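PDB 6MFC: GphF, which is a GNAT-like decarboxylase that probably acts in the initiation of polyketide biosynthesis, on a fold better known from acetyltransferases. Local coordinates for residues C155-Y158 / P159-R162; G167-D170 / Y171-R175; L184-H187 / L188-A192. One frame throughout, in Å; residues are numbered along the deposited sequence.

Contact 1 of 3, residues C155-Y158 / P159-R162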
loop_
_atom_site.group_PDB
_atom_site.type_symbol
_atom_site.label_atom_id
_atom_site.label_comp_id
_atom_site.label_asym_id
_atom_site.label_seq_id
_atom_site.Cartn_x
_atom_site.Cartn_y
_atom_site.Cartn_z
ATOM N N CYS A 155 6.699 -5.092 6.701
ATOM C CA CYS A 155 8.136 -5.014 6.926
ATOM C C CYS A 155 8.846 -5.958 5.967
ATOM O O CYS A 155 8.445 -7.118 5.819
ATOM C CB CYS A 155 8.487 -5.358 8.375
ATOM S SG CYS A 155 7.933 -4.131 9.578
ATOM N N GLY A 156 9.899 -5.460 5.322
ATOM C CA GLY A 156 10.620 -6.239 4.337
ATOM C C GLY A 156 11.831 -6.970 4.879
ATOM O O GLY A 156 12.320 -7.912 4.249
ATOM N N ASP A 157 12.329 -6.553 6.042
ATOM C CA ASP A 157 13.519 -7.141 6.648
ATOM C C ASP A 157 13.296 -7.386 8.135
ATOM O O ASP A 157 14.113 -7.023 8.984
ATOM C CB ASP A 157 14.738 -6.253 6.420
ATOM C CG ASP A 157 16.042 -6.952 6.753
ATOM O OD1 ASP A 157 16.037 -8.193 6.890
ATOM O OD2 ASP A 157 17.071 -6.257 6.885
ATOM N N TYR A 158 12.169 -8.005 8.474
ATOM C CA TYR A 158 11.925 -8.384 9.860
ATOM C C TYR A 158 12.573 -9.720 10.228
ATOM O O TYR A 158 13.105 -9.838 11.341
ATOM C CB TYR A 158 10.427 -8.441 10.169
ATOM C CG TYR A 158 10.154 -8.973 11.558
ATOM C CD1 TYR A 158 10.562 -8.266 12.681
ATOM C CD2 TYR A 158 9.515 -10.191 11.749
ATOM C CE1 TYR A 158 10.333 -8.747 13.953
ATOM C CE2 TYR A 158 9.279 -10.681 13.020
ATOM C CZ TYR A 158 9.691 -9.953 14.118
ATOM O OH TYR A 158 9.462 -10.430 15.388
ATOM N N PRO A 159 12.538 -10.751 9.365
ATOM C CA PRO A 159 13.169 -12.031 9.740
ATOM C C PRO A 159 14.606 -11.914 10.221
ATOM O O PRO A 159 15.028 -12.715 11.065
ATOM C CB PRO A 159 13.076 -12.848 8.447
ATOM C CG PRO A 159 11.834 -12.372 7.819
ATOM C CD PRO A 159 11.759 -10.896 8.118
ATOM N N ARG A 160 15.378 -10.948 9.716
ATOM C CA ARG A 160 16.733 -10.768 10.223
ATOM C C ARG A 160 16.731 -10.221 11.644
ATOM O O ARG A 160 17.688 -10.449 12.394
ATOM C CB ARG A 160 17.531 -9.845 9.306
ATOM C CG ARG A 160 19.036 -9.947 9.497
ATOM C CD ARG A 160 19.754 -8.769 8.873
ATOM N NE ARG A 160 19.355 -8.558 7.485
ATOM C CZ ARG A 160 19.856 -7.610 6.701
ATOM N NH1 ARG A 160 20.781 -6.780 7.168
ATOM N NH2 ARG A 160 19.434 -7.488 5.450
ATOM N N GLN A 161 15.679 -9.501 12.031
ATOM C CA GLN A 161 15.552 -9.019 13.401
ATOM C C GLN A 161 14.871 -10.029 14.311
ATOM O O GLN A 161 15.140 -10.044 15.518
ATOM C CB GLN A 161 14.778 -7.699 13.429
ATOM C CG GLN A 161 15.445 -6.578 12.652
ATOM C CD GLN A 161 16.781 -6.172 13.240
ATOM O OE1 GLN A 161 16.996 -6.264 14.449
ATOM N NE2 GLN A 161 17.689 -5.720 12.384
ATOM N N ARG A 162 13.992 -10.871 13.760
ATOM C CA ARG A 162 13.381 -11.922 14.565
ATOM C C ARG A 162 14.421 -12.926 15.041
ATOM O O ARG A 162 14.272 -13.511 16.121
ATOM C CB ARG A 162 12.287 -12.635 13.770
ATOM C CG ARG A 162 11.331 -13.439 14.635
ATOM C CD ARG A 162 10.702 -14.601 13.879
ATOM N NE ARG A 162 10.000 -14.176 12.672
ATOM C CZ ARG A 162 10.444 -14.386 11.437
ATOM N NH1 ARG A 162 11.591 -15.019 11.242
ATOM N NH2 ARG A 162 9.737 -13.966 10.396
#

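Contact 2 of 3, residues G167-D170 / Y171-R175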
loop_
_atom_site.group_PDB
_atom_site.type_symbol
_atom_site.label_atom_id
_atom_site.label_comp_id
_atom_site.label_asym_id
_atom_site.label_seq_id
_atom_site.Cartn_x
_atom_site.Cartn_y
_atom_site.Cartn_z
ATOM N N GLY A 167 11.239 -8.215 18.940
ATOM C CA GLY A 167 9.831 -8.368 18.661
ATOM C C GLY A 167 9.371 -7.503 17.503
ATOM O O GLY A 167 10.018 -6.529 17.120
ATOM N N TYR A 168 8.219 -7.875 16.941
ATOM C CA TYR A 168 7.695 -7.158 15.783
ATOM C C TYR A 168 7.310 -5.729 16.144
ATOM O O TYR A 168 7.652 -4.788 15.418
ATOM C CB TYR A 168 6.499 -7.913 15.201
ATOM C CG TYR A 168 5.999 -7.373 13.877
ATOM C CD1 TYR A 168 6.654 -7.674 12.690
ATOM C CD2 TYR A 168 4.863 -6.573 13.814
ATOM C CE1 TYR A 168 6.199 -7.186 11.478
ATOM C CE2 TYR A 168 4.401 -6.082 12.606
ATOM C CZ TYR A 168 5.072 -6.391 11.441
ATOM O OH TYR A 168 4.616 -5.906 10.237
ATOM N N GLU A 169 6.610 -5.545 17.266
ATOM C CA GLU A 169 6.165 -4.207 17.646
ATOM C C GLU A 169 7.347 -3.287 17.937
ATOM O O GLU A 169 7.347 -2.121 17.525
ATOM C CB GLU A 169 5.232 -4.282 18.855
ATOM C CG GLU A 169 4.698 -2.927 19.298
ATOM C CD GLU A 169 3.778 -3.019 20.501
ATOM O OE1 GLU A 169 3.373 -4.145 20.861
ATOM O OE2 GLU A 169 3.462 -1.963 21.089
ATOM N N ASP A 170 8.360 -3.791 18.646
ATOM C CA ASP A 170 9.543 -2.979 18.908
ATOM C C ASP A 170 10.294 -2.669 17.618
ATOM O O ASP A 170 10.777 -1.546 17.428
ATOM C CB ASP A 170 10.461 -3.685 19.908
ATOM C CG ASP A 170 9.920 -3.654 21.324
ATOM O OD1 ASP A 170 9.174 -2.709 21.660
ATOM O OD2 ASP A 170 10.246 -4.571 22.106
ATOM N N TYR A 171 10.400 -3.651 16.719
ATOM C CA TYR A 171 11.065 -3.413 15.443
ATOM C C TYR A 171 10.296 -2.407 14.599
ATOM O O TYR A 171 10.897 -1.532 13.965
ATOM C CB TYR A 171 11.232 -4.727 14.682
ATOM C CG TYR A 171 11.768 -4.552 13.280
ATOM C CD1 TYR A 171 13.018 -3.992 13.058
ATOM C CD2 TYR A 171 11.024 -4.952 12.176
ATOM C CE1 TYR A 171 13.512 -3.829 11.778
ATOM C CE2 TYR A 171 11.511 -4.796 10.892
ATOM C CZ TYR A 171 12.755 -4.236 10.698
ATOM O OH TYR A 171 13.245 -4.078 9.421
ATOM N N VAL A 172 8.966 -2.518 14.581
ATOM C CA VAL A 172 8.150 -1.590 13.803
ATOM C C VAL A 172 8.295 -0.172 14.339
ATOM O O VAL A 172 8.456 0.785 13.573
ATOM C CB VAL A 172 6.682 -2.054 13.796
ATOM C CG1 VAL A 172 5.770 -0.933 13.337
ATOM C CG2 VAL A 172 6.521 -3.271 12.898
ATOM N N HIS A 173 8.254 -0.012 15.659
ATOM C CA HIS A 173 8.403 1.302 16.269
ATOM C C HIS A 173 9.858 1.736 16.401
ATOM O O HIS A 173 10.124 2.766 17.031
ATOM C CB HIS A 173 7.721 1.327 17.639
ATOM C CG HIS A 173 6.228 1.415 17.563
ATOM N ND1 HIS A 173 5.418 0.302 17.502
ATOM C CD2 HIS A 173 5.401 2.486 17.523
ATOM C CE1 HIS A 173 4.155 0.683 17.436
ATOM N NE2 HIS A 173 4.117 2.003 17.446
ATOM N N GLY A 174 10.794 0.986 15.826
ATOM C CA GLY A 174 12.187 1.383 15.844
ATOM C C GLY A 174 12.840 1.378 17.205
ATOM O O GLY A 174 13.899 1.988 17.373
ATOM N N ARG A 175 12.242 0.707 18.189
ATOM C CA ARG A 175 12.834 0.624 19.519
ATOM C C ARG A 175 13.967 -0.391 19.601
ATOM O O ARG A 175 14.551 -0.554 20.677
ATOM C CB ARG A 175 11.766 0.278 20.560
ATOM C CG ARG A 175 10.564 1.207 20.568
ATOM C CD ARG A 175 9.709 0.975 21.803
ATOM N NE ARG A 175 8.315 1.359 21.598
ATOM C CZ ARG A 175 7.352 0.508 21.258
ATOM N NH1 ARG A 175 7.633 -0.776 21.084
ATOM N NH2 ARG A 175 6.109 0.940 21.091
#

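Contact 3 of 3, residues L184-H187 / L188-A192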
loop_
_atom_site.group_PDB
_atom_site.type_symbol
_atom_site.label_atom_id
_atom_site.label_comp_id
_atom_site.label_asym_id
_atom_site.label_seq_id
_atom_site.Cartn_x
_atom_site.Cartn_y
_atom_site.Cartn_z
ATOM N N LEU A 184 8.662 0.246 5.657
ATOM C CA LEU A 184 7.929 1.158 6.528
ATOM C C LEU A 184 8.474 2.578 6.438
ATOM O O LEU A 184 7.699 3.541 6.406
ATOM C CB LEU A 184 7.972 0.659 7.972
ATOM C CG LEU A 184 6.699 -0.043 8.447
ATOM C CD1 LEU A 184 6.823 -0.468 9.902
ATOM C CD2 LEU A 184 5.497 0.869 8.250
ATOM N N GLY A 185 9.801 2.727 6.388
ATOM C CA GLY A 185 10.401 4.041 6.234
ATOM C C GLY A 185 9.971 4.767 4.978
ATOM O O GLY A 185 10.121 5.992 4.895
ATOM N N PHE A 186 9.445 4.036 3.992
ATOM C CA PHE A 186 8.879 4.673 2.808
ATOM C C PHE A 186 7.709 5.575 3.178
ATOM O O PHE A 186 7.608 6.708 2.692
ATOM C CB PHE A 186 8.444 3.604 1.802
ATOM C CG PHE A 186 7.765 4.155 0.580
ATOM C CD1 PHE A 186 8.481 4.866 -0.367
ATOM C CD2 PHE A 186 6.412 3.947 0.371
ATOM C CE1 PHE A 186 7.860 5.369 -1.494
ATOM C CE2 PHE A 186 5.786 4.445 -0.756
ATOM C CZ PHE A 186 6.510 5.158 -1.690
ATOM N N HIS A 187 6.820 5.095 4.049
ATOM C CA HIS A 187 5.701 5.919 4.491
ATOM C C HIS A 187 6.100 6.834 5.641
ATOM O O HIS A 187 5.687 7.998 5.681
ATOM C CB HIS A 187 4.524 5.033 4.896
ATOM C CG HIS A 187 3.928 4.265 3.760
ATOM N ND1 HIS A 187 2.996 4.809 2.902
ATOM C CD2 HIS A 187 4.129 2.993 3.340
ATOM C CE1 HIS A 187 2.648 3.906 2.001
ATOM N NE2 HIS A 187 3.321 2.795 2.245
ATOM N N LEU A 188 6.901 6.326 6.582
ATOM C CA LEU A 188 7.379 7.162 7.678
ATOM C C LEU A 188 8.203 8.332 7.156
ATOM O O LEU A 188 8.121 9.446 7.688
ATOM C CB LEU A 188 8.203 6.327 8.658
ATOM C CG LEU A 188 7.540 5.094 9.274
ATOM C CD1 LEU A 188 8.551 4.291 10.080
ATOM C CD2 LEU A 188 6.354 5.489 10.139
ATOM N N GLY A 189 9.001 8.100 6.111
ATOM C CA GLY A 189 9.828 9.162 5.572
ATOM C C GLY A 189 9.029 10.294 4.960
ATOM O O GLY A 189 9.458 11.450 4.996
ATOM N N HIS A 190 7.861 9.988 4.395
ATOM C CA HIS A 190 7.060 11.035 3.777
ATOM C C HIS A 190 6.214 11.787 4.798
ATOM O O HIS A 190 5.901 12.964 4.586
ATOM C CB HIS A 190 6.182 10.446 2.670
ATOM C CG HIS A 190 6.918 10.207 1.387
ATOM N ND1 HIS A 190 7.749 9.124 1.193
ATOM C CD2 HIS A 190 6.965 10.926 0.239
ATOM C CE1 HIS A 190 8.269 9.180 -0.020
ATOM N NE2 HIS A 190 7.809 10.264 -0.620
ATOM N N GLY A 191 5.853 11.146 5.907
ATOM C CA GLY A 191 5.121 11.831 6.955
ATOM C C GLY A 191 4.055 10.988 7.623
ATOM O O GLY A 191 3.254 11.501 8.411
ATOM N N ALA A 192 4.033 9.693 7.323
ATOM C CA ALA A 192 3.041 8.804 7.905
ATOM C C ALA A 192 3.413 8.445 9.335
ATOM O O ALA A 192 4.575 8.167 9.641
ATOM C CB ALA A 192 2.903 7.529 7.076
#

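Contact 1 of 3, residues C155-Y158 / P159-R162
The carbonyl oxygen of Tyr158 takes two backbone amides from helix 159-162, the short helix that follows strand 148-153 in this GNAT-like fold. Arg162 N donates to Tyr158 O at 2.8 Å with an N-H...O angle of 153°, the i to i+4 bond of an alpha-helical turn. Gln161 N adds a weak, bent bond to the same oxygen. Pro159 suits the first turn, where a backbone N-H is not needed for the helical bonding, and its CD packs against Tyr158 CB.

On one flank the carboxylate of Asp157 meets Arg160 in a salt bridge, Asp157 OD2 to Arg160 NH2 3.0 Å. The oxygen sits over a face of the guanidinium and no N-H points at it, so the attraction is one of charge alone. On the other flank the Tyr158 ring, swung anti to its N (chi1 174°), presents one face to Arg162: CB of Arg162 stands 4.1 Å from the Tyr158 ring centroid in a CH-pi contact. Arg162 NE goes on to a salt bridge with Asp209. The guanidinium stands nearly upright on the ring plane, at 89°, with Arg162 NE 3.6 Å from Tyr158 CE2.

Contact 2 of 3, residues G167-D170 / Y171-R175
Tyr168 swings its CG anti to the backbone N (chi1 -171°) and Val172 sets CG2 beside its own N, which brings that methyl over the tyrosine ring one turn along helix 168-172. The helix is capped at its C-terminal end by a Schellman motif. In the CH-pi contact Val172 CG2 lies 3.8 Å from the ring centroid of Tyr168, toward the rim of one face. A branched aliphatic residue suits this buried side, which also packs on strands 193-198 and 212-218, whereas the tyrosine hydroxyl goes on to Asn208.

Ordinary helical bonds run from Tyr171 N to Gly167 O and from Val172 N to Tyr168 O. Glu169 O is gripped twice by one residue: His173 N at 3.0 Å and His173 ND1 at 3.1 Å reach Glu169 O from opposite faces of the carbonyl plane, and the oxygen lies in the imidazole plane. The cap follows, with Gly174 at positive phi (67°), where glycine is favoured; its N bonds to Tyr171 O, and Arg175 N reaches Asp170 O at 2.8 Å.

The reversal folds Arg175 back along the exposed side, where it makes a long salt bridge to Glu169. The nearer partner is Asp170, whose carboxylate stands almost perpendicular to the guanidinium (88°), with Arg175 NH1 meeting Asp170 OD1 close to the guanidinium plane.

Contact 3 of 3, residues L184-H187 / L188-A192
His187 and Leu188, with His190 beside them, carry most of the contact in the last turns of helix 182-190, whose side chains touch strands 148-153 and 212-218 of the sheet in this GNAT-like fold and, through Phe186 and His190, helix 128-140. The carbonyl of His187 gathers the amides of the C-terminal turn. Gly191 N donates to His187 O at 3.2 Å, and Ala192 N, five residues on, donates to the same oxygen at 2.9 Å from above the carbonyl plane; His190 N adds a weak third bond. Gly191 turns the chain with a phi of 142°, a value that suits a residue without a side chain. The turn brings the small methyl of Ala192 back to His187, the two CB atoms 3.7 Å apart. The His187 ring itself looks elsewhere, its ND1 hydrogen-bonded to His217 on strand 212-218.

Leu188 is held by an almost straight bond, Leu188 N to Leu184 O 2.9 Å, which lies in the carbonyl plane. Its CD1 packs 4.2 Å from Leu184 CB, leucine on leucine one turn apart. In the next bond Gly189 N meets Gly185 O from above the carbonyl plane.

His190 carries CG beside its backbone N (chi1 -79°), which folds the imidazole back over the preceding turn. There it meets Phe186 as a T-shaped pair, centroids 5.4 Å apart and planes inclined at 62°, the histidine edge toward the phenylalanine face. The same ring gives ND1 to Phe186 O at 2.8 Å. The His190 side chain, in place of its own amide, thus supplies the donor to the carbonyl four residues back, which is consistent with a proton on His190 ND1, since a carbonyl oxygen can only accept.

How the contacts relate
The three contacts follow in series along the chain after strand 148-153, on the short helix 159-162, helix 168-172 and helix 182-190. Contacts 1 and 2 are close neighbours, centres about 10 Å apart; Tyr171 OH lies 3.1 Å from Asp157 O, a probable hydrogen bond, and is also hydrogen-bonded with Asp181. Contact 3 lies about 17 Å from contact 1 and about 15 Å from contact 2, centre to centre. Leu184 CD1 is the meeting point, packing against Cys155 SG and Val172 CG1. Asp181 also accepts from Asp157 N and Leu184 N. The three helical segments are therefore joined by side-chain packing and by Asp181, following strand 148-153 of the sheet.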